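Local coordinates for UPF0311 protein RPA1785 (Rhodopseudomonas palustris, PDB 3C5O) that is of unknown function but folds as an antiparallel beta-barrel of the UPF0311 (DUF3237) family, at residues G50-F55 with A72-E77; A82-E87 with P119-G124. All blocks are in the same frame, centred on the assembly; numbering follows the deposited sequence.

Contact 1 (G50-F55 with A72-E77); sequences GQVLPF and AKYAFE
Val52 and Phe76 sit opposite each other as an antiparallel non-hydrogen-bonded pair, their CA atoms only 4.1 Å apart, and here the two strands are most tightly packed. Phe76 CB presses against the backbone, 3.3 Å from Gln51 O, while its ring, with CG in the crowded position between the backbone N and the carbonyl carbon (chi1 65°), leads away from the 50-55 segment. On the same face Val52 CG1 reaches obliquely across to Tyr74, 3.9 Å from CD1. Ile38 of strand 32-45 and Ile15 of strand 9-27 touch both Val52 and Tyr74, which places these side chains in the barrel interior. On either side of the Val52–Phe76 pair the backbones are bonded: Gln51 and Glu77 exchange two N-H···O bonds, and Leu53 N points almost straight at Ala75 O (2.9 Å, 174° at the hydrogen). This is the beta hairpin of strands 48-62 and 68-78, interrupted where an inverse gamma turn centred on Pro54 lifts the first strand off its neighbour. In the gap a water replaces direct pairing, accepting from Ala75 N (2.7 Å) and lying within donating distance of Leu53 O and Phe55 O. On the other face Leu53 spreads its two methyls over neighbouring side chains, CD1 4.1 Å from Ala75 CB and CD2 against Glu77 CB; Phe55 adds a light touch, CZ 4.2 Å from Ala75 CB. Thr23 and Ile35 of the second subunit pack over this part, on Leu53 and on Phe55 and Ala75 respectively. The loose, solvent side lies beyond Leu53: Gln51, exposed and deposited in two conformers, turns away from the partner strand in the one described, and Glu77 meets Leu53 through its CB, the rest of its chain running out extended.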
loop_
_atom_site.group_PDB
_atom_site.type_symbol
_atom_site.label_atom_id
_atom_site.label_comp_id
_atom_site.label_asym_id
_atom_site.label_seq_id
_atom_site.Cartn_x
_atom_site.Cartn_y
_atom_site.Cartn_z
ATOM N N GLY B 50 10.592 -4.744 -25.334
ATOM C CA GLY B 50 10.810 -3.507 -24.624
ATOM C C GLY B 50 12.156 -3.400 -23.965
ATOM O O GLY B 50 12.920 -4.349 -23.913
ATOM N N GLN B 51 12.448 -2.215 -23.465
ATOM C CA GLN B 51 13.687 -1.950 -22.779
ATOM C C GLN B 51 13.270 -1.456 -21.392
ATOM O O GLN B 51 12.392 -0.596 -21.288
ATOM C CB GLN B 51 14.437 -0.862 -23.557
ATOM C CG GLN B 51 15.956 -1.029 -23.712
ATOM C CD GLN B 51 16.385 -2.340 -24.381
ATOM O OE1 GLN B 51 15.717 -2.872 -25.276
ATOM N NE2 GLN B 51 17.516 -2.866 -23.930
ATOM N N VAL B 52 13.852 -2.024 -20.331
ATOM C CA VAL B 52 13.577 -1.576 -18.964
ATOM C C VAL B 52 14.314 -0.262 -18.839
ATOM O O VAL B 52 15.482 -0.163 -19.264
ATOM C CB VAL B 52 14.050 -2.575 -17.869
ATOM C CG1 VAL B 52 13.932 -1.933 -16.456
ATOM C CG2 VAL B 52 13.261 -3.875 -17.932
ATOM N N LEU B 53 13.632 0.749 -18.296
ATOM C CA LEU B 53 14.205 2.085 -18.194
ATOM C C LEU B 53 15.215 2.174 -17.045
ATOM O O LEU B 53 15.100 1.425 -16.064
ATOM C CB LEU B 53 13.099 3.141 -18.110
ATOM C CG LEU B 53 12.161 3.237 -19.335
ATOM C CD1 LEU B 53 11.041 4.261 -19.065
ATOM C CD2 LEU B 53 12.892 3.586 -20.646
ATOM N N PRO B 54 16.245 3.038 -17.192
ATOM C CA PRO B 54 17.359 3.122 -16.251
ATOM C C PRO B 54 17.044 3.743 -14.893
ATOM O O PRO B 54 17.784 4.626 -14.434
ATOM C CB PRO B 54 18.375 3.993 -17.008
ATOM C CG PRO B 54 17.557 4.829 -17.912
ATOM C CD PRO B 54 16.441 3.941 -18.349
ATOM N N PHE B 55 15.980 3.298 -14.232
ATOM C CA PHE B 55 15.645 3.854 -12.917
ATOM C C PHE B 55 14.689 2.920 -12.173
ATOM O O PHE B 55 14.161 1.977 -12.762
ATOM C CB PHE B 55 15.060 5.282 -13.013
ATOM C CG PHE B 55 13.801 5.369 -13.815
ATOM C CD1 PHE B 55 12.582 4.941 -13.272
ATOM C CD2 PHE B 55 13.823 5.858 -15.132
ATOM C CE1 PHE B 55 11.402 5.006 -14.030
ATOM C CE2 PHE B 55 12.649 5.940 -15.890
ATOM C CZ PHE B 55 11.434 5.508 -15.342
ATOM N N ALA B 72 9.340 -4.220 -6.107
ATOM C CA ALA B 72 10.101 -3.489 -7.107
ATOM C C ALA B 72 9.182 -2.564 -7.918
ATOM O O ALA B 72 8.091 -2.961 -8.298
ATOM C CB ALA B 72 10.812 -4.472 -8.034
ATOM N N LYS B 73 9.644 -1.337 -8.169
ATOM C CA LYS B 73 8.914 -0.372 -8.955
ATOM C C LYS B 73 9.856 0.178 -9.999
ATOM O O LYS B 73 10.913 0.691 -9.690
ATOM C CB LYS B 73 8.368 0.736 -8.069
ATOM C CG LYS B 73 7.339 0.236 -7.078
ATOM C CD LYS B 73 6.798 1.319 -6.176
ATOM C CE LYS B 73 5.916 0.646 -5.107
ATOM N NZ LYS B 73 4.976 1.593 -4.451
ATOM N N TYR B 74 9.470 -0.006 -11.256
ATOM C CA TYR B 74 10.223 0.454 -12.400
ATOM C C TYR B 74 9.300 0.554 -13.607
ATOM O O TYR B 74 8.075 0.444 -13.472
ATOM C CB TYR B 74 11.382 -0.505 -12.682
ATOM C CG TYR B 74 10.997 -1.966 -12.839
ATOM C CD1 TYR B 74 10.959 -2.576 -14.094
ATOM C CD2 TYR B 74 10.696 -2.752 -11.721
ATOM C CE1 TYR B 74 10.629 -3.941 -14.234
ATOM C CE2 TYR B 74 10.369 -4.106 -11.848
ATOM C CZ TYR B 74 10.343 -4.692 -13.107
ATOM O OH TYR B 74 10.034 -6.038 -13.213
ATOM N N ALA B 75 9.879 0.745 -14.789
ATOM C CA ALA B 75 9.080 0.923 -15.986
ATOM C C ALA B 75 9.803 0.319 -17.164
ATOM O O ALA B 75 11.038 0.174 -17.147
ATOM C CB ALA B 75 8.804 2.389 -16.228
ATOM N N PHE B 76 9.047 -0.050 -18.192
ATOM C CA PHE B 76 9.665 -0.332 -19.475
ATOM C C PHE B 76 8.972 0.395 -20.605
ATOM O O PHE B 76 7.798 0.766 -20.505
ATOM C CB PHE B 76 9.813 -1.843 -19.740
ATOM C CG PHE B 76 8.518 -2.603 -19.880
ATOM C CD1 PHE B 76 7.862 -2.694 -21.125
ATOM C CD2 PHE B 76 7.987 -3.298 -18.794
ATOM C CE1 PHE B 76 6.675 -3.429 -21.270
ATOM C CE2 PHE B 76 6.815 -4.056 -18.918
ATOM C CZ PHE B 76 6.150 -4.124 -20.163
ATOM N N GLU B 77 9.732 0.627 -21.666
ATOM C CA GLU B 77 9.208 1.184 -22.888
ATOM C C GLU B 77 9.321 0.191 -24.057
ATOM O O GLU B 77 10.403 -0.332 -24.340
ATOM C CB GLU B 77 9.929 2.485 -23.233
ATOM C CG GLU B 77 9.284 3.199 -24.391
ATOM C CD GLU B 77 9.905 4.556 -24.689
ATOM O OE1 GLU B 77 11.070 4.793 -24.272
ATOM O OE2 GLU B 77 9.218 5.385 -25.359
HETATM O O HOH W 1 12.533 1.378 -14.843
#

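Contact 2 (A82-E87 with P119-G124); sequences AVVYVE and PRFETG
Arg120 and Glu87 lie side by side on one face of the paired strands, with Tyr85 and Glu122 beside them. Arg120 is modelled in two conformers; in the one described, a bend at chi3 (60°) swings NE out of the line of an otherwise extended start. NH1 makes a salt bridge to Glu87 OE2 whose hydrogen bond is weak (3.3 Å), while NH1 and NH2 together grip a single oxygen, Glu122 OE2. Arg120 NH1 meets Glu122 OE2 at 3.0 Å from above the carboxylate plane, NH2 on the anti lone pair. Glu122 CG stands beside its backbone N (chi1 -72°), and the carboxylate runs alongside Tyr85, OE1 at the ring edge 3.4 Å from CD2, the two planes 74° apart. Tyr85 OH gives Glu87 OE2 a weak bond. On the opposite, apolar face, Val86 CG2 meets the edge of the Phe121 ring at CD1 (3.9 Å) and Val84 CG1 packs on Phe121 CB. Next to Glu122, Thr123 OG1 donates to Val83 O (2.9 Å) from above the carbonyl plane. Glu122 OE1 forms a salt bridge with Arg33 of the second subunit, so one carboxylate divides its charge between two arginines; this would be expected to keep it ionised and couples the strand pair to the subunit interface.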
loop_
_atom_site.group_PDB
_atom_site.type_symbol
_atom_site.label_atom_id
_atom_site.label_comp_id
_atom_site.label_asym_id
_atom_site.label_seq_id
_atom_site.Cartn_x
_atom_site.Cartn_y
_atom_site.Cartn_z
ATOM N N ALA B 82 4.934 2.336 -26.169
ATOM C CA ALA B 82 4.271 2.265 -24.875
ATOM C C ALA B 82 5.273 2.428 -23.738
ATOM O O ALA B 82 6.387 1.900 -23.799
ATOM C CB ALA B 82 3.564 0.948 -24.723
ATOM N N VAL B 83 4.862 3.159 -22.707
ATOM C CA VAL B 83 5.575 3.191 -21.442
ATOM C C VAL B 83 4.716 2.431 -20.463
ATOM O O VAL B 83 3.550 2.740 -20.296
ATOM C CB VAL B 83 5.828 4.639 -20.960
ATOM C CG1 VAL B 83 6.442 4.659 -19.576
ATOM C CG2 VAL B 83 6.737 5.354 -21.965
ATOM N N VAL B 84 5.301 1.413 -19.849
ATOM C CA VAL B 84 4.601 0.538 -18.905
ATOM C C VAL B 84 5.283 0.619 -17.560
ATOM O O VAL B 84 6.469 0.303 -17.423
ATOM C CB VAL B 84 4.554 -0.961 -19.371
ATOM C CG1 VAL B 84 3.649 -1.777 -18.452
ATOM C CG2 VAL B 84 4.044 -1.073 -20.843
ATOM N N TYR B 85 4.520 1.078 -16.571
ATOM C CA TYR B 85 4.948 1.097 -15.171
ATOM C C TYR B 85 4.724 -0.283 -14.529
ATOM O O TYR B 85 3.650 -0.874 -14.662
ATOM C CB TYR B 85 4.191 2.220 -14.462
ATOM C CG TYR B 85 4.174 2.151 -12.948
ATOM C CD1 TYR B 85 5.360 2.121 -12.208
ATOM C CD2 TYR B 85 2.964 2.152 -12.257
ATOM C CE1 TYR B 85 5.333 2.029 -10.815
ATOM C CE2 TYR B 85 2.931 2.087 -10.892
ATOM C CZ TYR B 85 4.104 2.024 -10.170
ATOM O OH TYR B 85 4.023 1.971 -8.790
ATOM N N VAL B 86 5.766 -0.813 -13.893
ATOM C CA VAL B 86 5.737 -2.132 -13.259
ATOM C C VAL B 86 5.856 -2.018 -11.746
ATOM O O VAL B 86 6.743 -1.362 -11.227
ATOM C CB VAL B 86 6.850 -3.080 -13.751
ATOM C CG1 VAL B 86 6.648 -4.509 -13.181
ATOM C CG2 VAL B 86 6.915 -3.116 -15.280
ATOM N N GLU B 87 4.929 -2.655 -11.064
ATOM C CA GLU B 87 5.004 -2.850 -9.638
ATOM C C GLU B 87 5.113 -4.364 -9.460
ATOM O O GLU B 87 4.151 -5.061 -9.726
ATOM C CB GLU B 87 3.705 -2.358 -9.043
ATOM C CG GLU B 87 3.793 -1.613 -7.770
ATOM C CD GLU B 87 2.465 -0.956 -7.424
ATOM O OE1 GLU B 87 1.571 -1.675 -6.904
ATOM O OE2 GLU B 87 2.317 0.271 -7.671
ATOM N N PRO B 119 3.364 -9.430 -10.742
ATOM C CA PRO B 119 3.556 -8.170 -11.454
ATOM C C PRO B 119 2.264 -7.469 -11.877
ATOM O O PRO B 119 1.377 -8.089 -12.503
ATOM C CB PRO B 119 4.389 -8.570 -12.663
ATOM C CG PRO B 119 4.073 -10.040 -12.882
ATOM C CD PRO B 119 3.577 -10.608 -11.600
ATOM N N ARG B 120 2.174 -6.177 -11.561
ATOM C CA ARG B 120 1.031 -5.351 -11.916
ATOM C C ARG B 120 1.485 -4.203 -12.830
ATOM O O ARG B 120 2.429 -3.478 -12.518
ATOM C CB ARG B 120 0.354 -4.805 -10.647
ATOM C CG ARG B 120 -1.085 -4.340 -10.875
ATOM C CD ARG B 120 -1.631 -3.542 -9.711
ATOM N NE ARG B 120 -0.810 -2.363 -9.513
ATOM C CZ ARG B 120 -1.053 -1.166 -10.033
ATOM N NH1 ARG B 120 -0.209 -0.181 -9.786
ATOM N NH2 ARG B 120 -2.130 -0.950 -10.765
ATOM N N PHE B 121 0.799 -4.046 -13.959
ATOM C CA PHE B 121 1.176 -3.089 -14.996
ATOM C C PHE B 121 0.190 -1.949 -15.110
ATOM O O PHE B 121 -1.015 -2.136 -14.889
ATOM C CB PHE B 121 1.296 -3.813 -16.343
ATOM C CG PHE B 121 2.182 -5.023 -16.288
ATOM C CD1 PHE B 121 3.555 -4.876 -16.214
ATOM C CD2 PHE B 121 1.630 -6.301 -16.285
ATOM C CE1 PHE B 121 4.386 -5.995 -16.123
ATOM C CE2 PHE B 121 2.444 -7.441 -16.223
ATOM C CZ PHE B 121 3.825 -7.284 -16.134
ATOM N N GLU B 122 0.698 -0.783 -15.427
ATOM C CA GLU B 122 -0.113 0.352 -15.780
ATOM C C GLU B 122 0.419 0.950 -17.046
ATOM O O GLU B 122 1.575 1.280 -17.125
ATOM C CB GLU B 122 -0.055 1.414 -14.700
ATOM C CG GLU B 122 -0.771 1.100 -13.438
ATOM C CD GLU B 122 -0.739 2.251 -12.456
ATOM O OE1 GLU B 122 -0.234 3.310 -12.799
ATOM O OE2 GLU B 122 -1.233 2.114 -11.350
ATOM N N THR B 123 -0.455 1.097 -18.027
ATOM C CA THR B 123 -0.129 1.756 -19.281
ATOM C C THR B 123 -1.303 2.396 -19.996
ATOM O O THR B 123 -2.402 1.944 -19.924
ATOM C CB THR B 123 0.578 0.823 -20.222
ATOM O OG1 THR B 123 1.067 1.537 -21.333
ATOM C CG2 THR B 123 -0.305 -0.215 -20.663
ATOM N N GLY B 124 -1.035 3.471 -20.703
ATOM C CA GLY B 124 -2.056 4.145 -21.462
ATOM C C GLY B 124 -2.163 3.668 -22.889
ATOM O O GLY B 124 -3.175 3.791 -23.522
#

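In the fold
From the N terminus, the chain first meets contact 1 on strand 48-62; the return along strand 68-78 closes it over a loop of 16 residues. A short turn then leads into strand 83-93, where contact 2 opens; it closes 31 residues later on strand 114-122, after the excursion through helix 96-103. The two closures follow in series, neither enclosing nor crossing the other. Together they span four consecutive barrel strands, and the middle two join them directly: Phe76 O to Val84 N and Tyr74 O to Val86 N are probable hydrogen bonds. The contact centres lie about 9 Å apart, and both contacts touch the second subunit.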